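Local coordinates for hypothetical protein, IPT/TIG domain protein (Bacteroides ovatus, PDB 4HW6) that is of unknown function but, as a putative auxiliary nutrient-binding protein with an IPT/TIG domain and a six-bladed beta-propeller, may bind carbohydrate, at residues A[162-167]-A[195-200]; A[278-283]-A[300-305]. All coordinates share one frame; numbering follows the deposited sequence.

In the fold
Following the chain from the N terminus, the IPT/TIG region comes first and takes part in neither contact; both lie in the beta-propeller. Interaction 1 closes after 27 intervening residues and joins two separate antiparallel sheets, one containing strand 164-168 and the next opening with strands 184-189 and 195-199. Interaction 2 opens only later, so the two are in series and neither nest nor cross. It spans 16 residues inside a single sheet, reaching from the end of strand 276-280 past the intervening strand 286-291 to the end of 296-301. The centres of interactions 1 and 2 lie about 24 Å apart, and the nearest atoms of interactions 1 and 2 about 10 Å, which rules out direct touch.

Interaction 1. Residues A[162-167]-A[195-200]; sequences DAFRHV and MVVVDD
Phe164 reaches from strand 164-168 to Met195 and Val197, two residues pointing to the same side of strand 195-199. Its CB is directed at the other strand yet remains 7.3 Å from Val197 CG2, so the ring has to bridge the gap. With CG anti to the backbone N (chi1 -166°), the ring extends across it. CG and the CD atoms make no close approach, Phe164 CD2 staying 4.9 Å from Val197 CG2; the far rim makes the contact. CE2 lies 3.8 Å from Val197 CG2. At the tip, CZ comes 3.8 Å from Met195 SE, and CE1 follows at 4.4 Å from the same selenium. Met195 is present as selenomethionine, and its near-anti chi1 and chi2 (the latter -170°) carry SE out to the ring. The selenium sits 5.0 Å from the Phe164 ring centroid and 62° off the ring normal, an oblique Met-aromatic contact. Phe164 and Val197 approach from opposite directions, whereas Phe164 and Met195 slide past one another.

The backbones are too far apart to pair: the nearest CA atoms, those of Phe164 and Val197, are 10.2 Å apart. The two strands belong to different antiparallel sheets, so this is side-chain packing between neighbouring blades of the propeller. The Phe164 side chain also touches Val158 and Lys177 of the adjoining strands 154-158 and 173-177, while Val187 and Phe189 pack on Met195. No hydrogen bond crosses between the segments, and all three touching residues are buried; cohesion here therefore rests on dispersion between a phenyl rim, a polarisable selenium and a methyl group.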
loop_
_atom_site.group_PDB
_atom_site.type_symbol
_atom_site.label_atom_id
_atom_site.label_comp_id
_atom_site.label_asym_id
_atom_site.label_seq_id
_atom_site.Cartn_x
_atom_site.Cartn_y
_atom_site.Cartn_z
ATOM N N ASP A 162 -3.526 -17.606 13.389
ATOM C CA ASP A 162 -3.025 -18.264 12.181
ATOM C C ASP A 162 -1.567 -17.865 11.905
ATOM O O ASP A 162 -0.904 -17.258 12.763
ATOM C CB ASP A 162 -3.963 -17.968 11.002
ATOM C CG ASP A 162 -5.444 -18.325 11.328
ATOM O OD1 ASP A 162 -5.695 -19.440 11.772
ATOM O OD2 ASP A 162 -6.333 -17.466 11.141
ATOM N N ALA A 163 -1.039 -18.272 10.753
ATOM C CA ALA A 163 0.384 -18.099 10.491
ATOM C C ALA A 163 0.783 -16.644 10.312
ATOM O O ALA A 163 0.062 -15.837 9.712
ATOM C CB ALA A 163 0.826 -18.891 9.263
ATOM N N PHE A 164 1.978 -16.376 10.819
ATOM C CA PHE A 164 2.756 -15.167 10.589
ATOM C C PHE A 164 3.525 -15.374 9.278
ATOM O O PHE A 164 4.203 -16.394 9.109
ATOM C CB PHE A 164 3.727 -15.057 11.750
ATOM C CG PHE A 164 4.392 -13.722 11.891
ATOM C CD1 PHE A 164 5.265 -13.250 10.933
ATOM C CD2 PHE A 164 4.180 -12.974 13.023
ATOM C CE1 PHE A 164 5.895 -12.028 11.103
ATOM C CE2 PHE A 164 4.806 -11.752 13.198
ATOM C CZ PHE A 164 5.662 -11.285 12.235
ATOM N N ARG A 165 3.395 -14.452 8.344
ATOM C CA ARG A 165 4.016 -14.654 7.023
ATOM C C ARG A 165 5.060 -13.594 6.697
ATOM O O ARG A 165 5.027 -12.472 7.230
ATOM C CB ARG A 165 2.953 -14.674 5.911
ATOM C CG ARG A 165 1.810 -15.669 6.126
ATOM C CD ARG A 165 2.275 -17.104 6.220
ATOM N NE ARG A 165 2.946 -17.580 5.008
ATOM C CZ ARG A 165 2.435 -18.455 4.129
ATOM N NH1 ARG A 165 1.212 -18.963 4.280
ATOM N NH2 ARG A 165 3.147 -18.806 3.066
ATOM N N HIS A 166 5.969 -13.976 5.813
ATOM C CA HIS A 166 7.073 -13.103 5.366
ATOM C C HIS A 166 7.164 -13.160 3.846
ATOM O O HIS A 166 7.511 -14.200 3.284
ATOM C CB HIS A 166 8.363 -13.574 5.988
ATOM C CG HIS A 166 9.593 -12.937 5.421
ATOM N ND1 HIS A 166 10.811 -13.580 5.408
ATOM C CD2 HIS A 166 9.799 -11.728 4.846
ATOM C CE1 HIS A 166 11.719 -12.792 4.852
ATOM N NE2 HIS A 166 11.132 -11.662 4.494
ATOM N N VAL A 167 6.869 -12.036 3.215
ATOM C CA VAL A 167 6.994 -11.887 1.790
ATOM C C VAL A 167 8.402 -11.351 1.511
ATOM O O VAL A 167 8.734 -10.231 1.902
ATOM C CB VAL A 167 5.931 -10.938 1.211
ATOM C CG1 VAL A 167 6.121 -10.787 -0.279
ATOM C CG2 VAL A 167 4.505 -11.425 1.520
HETATM N N MSE A 195 12.136 -6.273 15.537
HETATM C CA MSE A 195 10.717 -6.501 15.244
HETATM C C MSE A 195 9.920 -6.687 16.533
HETATM O O MSE A 195 10.271 -7.523 17.328
HETATM C CB MSE A 195 10.577 -7.753 14.386
HETATM C CG MSE A 195 9.174 -8.034 13.905
HETATM SE SE MSE A 195 9.120 -9.833 13.102
HETATM C CE MSE A 195 10.044 -9.413 11.451
ATOM N N VAL A 196 8.854 -5.915 16.711
ATOM C CA VAL A 196 7.954 -6.018 17.859
ATOM C C VAL A 196 6.721 -6.794 17.441
ATOM O O VAL A 196 6.178 -6.562 16.361
ATOM C CB VAL A 196 7.501 -4.602 18.324
ATOM C CG1 VAL A 196 6.689 -4.668 19.614
ATOM C CG2 VAL A 196 8.703 -3.694 18.499
ATOM N N VAL A 197 6.300 -7.749 18.263
ATOM C CA VAL A 197 5.069 -8.493 18.010
ATOM C C VAL A 197 4.253 -8.551 19.303
ATOM O O VAL A 197 4.773 -8.916 20.377
ATOM C CB VAL A 197 5.349 -9.928 17.533
ATOM C CG1 VAL A 197 4.036 -10.668 17.287
ATOM C CG2 VAL A 197 6.216 -9.941 16.271
ATOM N N VAL A 198 2.980 -8.203 19.195
ATOM C CA VAL A 198 2.075 -8.239 20.330
ATOM C C VAL A 198 1.415 -9.599 20.407
ATOM O O VAL A 198 0.931 -10.103 19.399
ATOM C CB VAL A 198 1.007 -7.124 20.221
ATOM C CG1 VAL A 198 -0.072 -7.299 21.312
ATOM C CG2 VAL A 198 1.695 -5.778 20.358
ATOM N N ASP A 199 1.390 -10.204 21.596
ATOM C CA ASP A 199 0.627 -11.428 21.860
ATOM C C ASP A 199 -0.599 -11.020 22.675
ATOM O O ASP A 199 -0.443 -10.510 23.778
ATOM C CB ASP A 199 1.459 -12.399 22.675
ATOM C CG ASP A 199 0.786 -13.768 22.889
ATOM O OD1 ASP A 199 -0.249 -14.097 22.235
ATOM O OD2 ASP A 199 1.360 -14.565 23.687
ATOM N N ASP A 200 -1.790 -11.239 22.129
ATOM C CA ASP A 200 -3.049 -10.965 22.836
ATOM C C ASP A 200 -3.419 -12.208 23.640
ATOM O O ASP A 200 -3.898 -13.205 23.070
ATOM C CB ASP A 200 -4.148 -10.606 21.829
ATOM C CG ASP A 200 -5.523 -10.406 22.483
ATOM O OD1 ASP A 200 -5.649 -10.421 23.733
ATOM O OD2 ASP A 200 -6.487 -10.263 21.714
#

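Interaction 2. Residues A[278-283]-A[300-305]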
loop_
_atom_site.group_PDB
_atom_site.type_symbol
_atom_site.label_atom_id
_atom_site.label_comp_id
_atom_site.label_asym_id
_atom_site.label_seq_id
_atom_site.Cartn_x
_atom_site.Cartn_y
_atom_site.Cartn_z
ATOM N N ILE A 278 -3.285 1.790 16.759
ATOM C CA ILE A 278 -2.681 3.119 16.851
ATOM C C ILE A 278 -1.626 3.258 15.767
ATOM O O ILE A 278 -0.839 2.347 15.552
ATOM C CB ILE A 278 -2.082 3.338 18.247
ATOM C CG1 ILE A 278 -3.187 3.300 19.319
ATOM C CG2 ILE A 278 -1.377 4.714 18.329
ATOM C CD1 ILE A 278 -2.675 3.268 20.747
ATOM N N VAL A 279 -1.647 4.384 15.057
ATOM C CA VAL A 279 -0.665 4.664 14.020
ATOM C C VAL A 279 -0.142 6.097 14.183
ATOM O O VAL A 279 -0.918 7.061 14.104
ATOM C CB VAL A 279 -1.240 4.515 12.576
ATOM C CG1 VAL A 279 -0.105 4.598 11.575
ATOM C CG2 VAL A 279 -2.055 3.223 12.390
ATOM N N TRP A 280 1.164 6.233 14.398
ATOM C CA TRP A 280 1.806 7.540 14.495
ATOM C C TRP A 280 1.849 8.233 13.128
ATOM O O TRP A 280 2.197 7.628 12.106
ATOM C CB TRP A 280 3.222 7.438 15.096
ATOM C CG TRP A 280 3.193 7.213 16.560
ATOM C CD1 TRP A 280 3.369 6.026 17.210
ATOM C CD2 TRP A 280 2.831 8.166 17.542
ATOM N NE1 TRP A 280 3.218 6.201 18.569
ATOM C CE2 TRP A 280 2.848 7.505 18.795
ATOM C CE3 TRP A 280 2.499 9.526 17.494
ATOM C CZ2 TRP A 280 2.555 8.167 19.983
ATOM C CZ3 TRP A 280 2.177 10.166 18.674
ATOM C CH2 TRP A 280 2.220 9.486 19.903
ATOM N N HIS A 281 1.516 9.522 13.112
ATOM C CA HIS A 281 1.816 10.339 11.955
ATOM C C HIS A 281 3.323 10.329 11.749
ATOM O O HIS A 281 4.067 10.270 12.716
ATOM C CB HIS A 281 1.343 11.774 12.155
ATOM C CG HIS A 281 1.379 12.608 10.910
ATOM N ND1 HIS A 281 2.453 13.410 10.569
ATOM C CD2 HIS A 281 0.459 12.772 9.929
ATOM C CE1 HIS A 281 2.182 14.028 9.430
ATOM N NE2 HIS A 281 0.982 13.649 9.018
ATOM N N PRO A 282 3.783 10.388 10.479
ATOM C CA PRO A 282 5.222 10.301 10.275
ATOM C C PRO A 282 6.030 11.378 10.999
ATOM O O PRO A 282 7.175 11.138 11.369
ATOM C CB PRO A 282 5.358 10.414 8.756
ATOM C CG PRO A 282 4.110 9.778 8.248
ATOM C CD PRO A 282 3.037 10.201 9.224
ATOM N N THR A 283 5.451 12.551 11.222
ATOM C CA THR A 283 6.133 13.603 11.995
ATOM C C THR A 283 6.316 13.272 13.482
ATOM O O THR A 283 7.171 13.859 14.156
ATOM C CB THR A 283 5.351 14.932 11.958
ATOM O OG1 THR A 283 4.057 14.742 12.539
ATOM C CG2 THR A 283 5.206 15.446 10.534
ATOM N N VAL A 300 -4.777 11.500 18.910
ATOM C CA VAL A 300 -4.114 11.816 20.181
ATOM C C VAL A 300 -2.839 12.614 19.879
ATOM O O VAL A 300 -1.959 12.170 19.138
ATOM C CB VAL A 300 -3.856 10.561 21.030
ATOM C CG1 VAL A 300 -3.039 9.513 20.266
ATOM C CG2 VAL A 300 -3.203 10.973 22.348
ATOM N N ASP A 301 -2.776 13.830 20.389
ATOM C CA ASP A 301 -1.640 14.703 20.166
ATOM C C ASP A 301 -0.487 14.379 21.110
ATOM O O ASP A 301 -0.705 13.952 22.248
ATOM C CB ASP A 301 -2.051 16.169 20.357
ATOM C CG ASP A 301 -2.983 16.684 19.247
ATOM O OD1 ASP A 301 -2.800 16.322 18.082
ATOM O OD2 ASP A 301 -3.890 17.475 19.547
ATOM N N TYR A 302 0.728 14.598 20.614
ATOM C CA TYR A 302 1.970 14.408 21.370
ATOM C C TYR A 302 2.609 15.754 21.637
ATOM O O TYR A 302 2.846 16.528 20.706
ATOM C CB TYR A 302 2.920 13.472 20.601
ATOM C CG TYR A 302 4.243 13.244 21.268
ATOM C CD1 TYR A 302 4.350 12.407 22.371
ATOM C CD2 TYR A 302 5.397 13.843 20.789
ATOM C CE1 TYR A 302 5.555 12.196 22.990
ATOM C CE2 TYR A 302 6.618 13.632 21.396
ATOM C CZ TYR A 302 6.696 12.798 22.497
ATOM O OH TYR A 302 7.922 12.608 23.088
ATOM N N ASN A 303 2.860 16.053 22.916
ATOM C CA ASN A 303 3.538 17.281 23.299
ATOM C C ASN A 303 5.015 16.976 23.396
ATOM O O ASN A 303 5.437 16.232 24.284
ATOM C CB ASN A 303 3.014 17.795 24.646
ATOM C CG ASN A 303 3.697 19.088 25.100
ATOM O OD1 ASN A 303 4.922 19.251 25.007
ATOM N ND2 ASN A 303 2.895 20.017 25.601
ATOM N N ARG A 304 5.802 17.563 22.506
ATOM C CA ARG A 304 7.236 17.270 22.455
ATOM C C ARG A 304 8.022 17.713 23.648
ATOM O O ARG A 304 8.994 17.062 24.017
ATOM C CB ARG A 304 7.883 17.948 21.274
ATOM C CG ARG A 304 7.581 17.214 20.034
ATOM C CD ARG A 304 8.495 17.620 18.919
ATOM N NE ARG A 304 7.860 16.989 17.799
ATOM C CZ ARG A 304 8.034 15.728 17.440
ATOM N NH1 ARG A 304 8.926 14.949 18.045
ATOM N NH2 ARG A 304 7.332 15.268 16.429
ATOM N N GLU A 305 7.629 18.837 24.224
ATOM C CA GLU A 305 8.346 19.374 25.370
ATOM C C GLU A 305 8.129 18.496 26.605
ATOM O O GLU A 305 9.082 18.132 27.273
ATOM C CB GLU A 305 7.924 20.823 25.642
ATOM C CG GLU A 305 8.239 21.771 24.495
ATOM C CD GLU A 305 8.203 23.234 24.912
ATOM O OE1 GLU A 305 7.528 23.562 25.916
ATOM O OE2 GLU A 305 8.855 24.058 24.236
#
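Trp280 holds CG anti to its carbonyl carbon (chi1 -75°), which directs the indole into the contact, and Tyr302 holds CG anti to its backbone N (chi1 178°), with CB facing the indole; the side chains cross at about a right angle. The outer corner of the indole does the touching: CZ3 lies 3.9 Å from Tyr302 CB and CH2 lies 4.1 Å from that same carbon, an oblique approach rather than a ring stack. His236 meets both aromatics, edge-to-face with Trp280 and at an inclined angle with Tyr302, whose hydroxyl is hydrogen-bonded to Asn239.

Strands 276-280 and 296-301 flank strand 286-291 in a four-stranded antiparallel meander, one blade of the propeller. The contact thus passes across that intervening strand, where Ala287 lies against Trp280 and Val300, and continues into the loops beyond the strand ends.

There Arg304, extended from CG to NE, brings NH2 to 2.7 Å from Thr283 O. The oxygen lies at the guanidinium edge, near its plane, but the N-H...O angle of 119° makes this a weak hydrogen bond. The stronger partner of NH2 is Asp285, in a salt bridge, and NH1 is bonded to Gln238. On the Thr283 side, His281 ND1 accepts the Thr283 N-H at 3.2 Å and lies 2.9 Å from Thr283 OG1 in a second hydrogen bond, tying the turn to the imidazole.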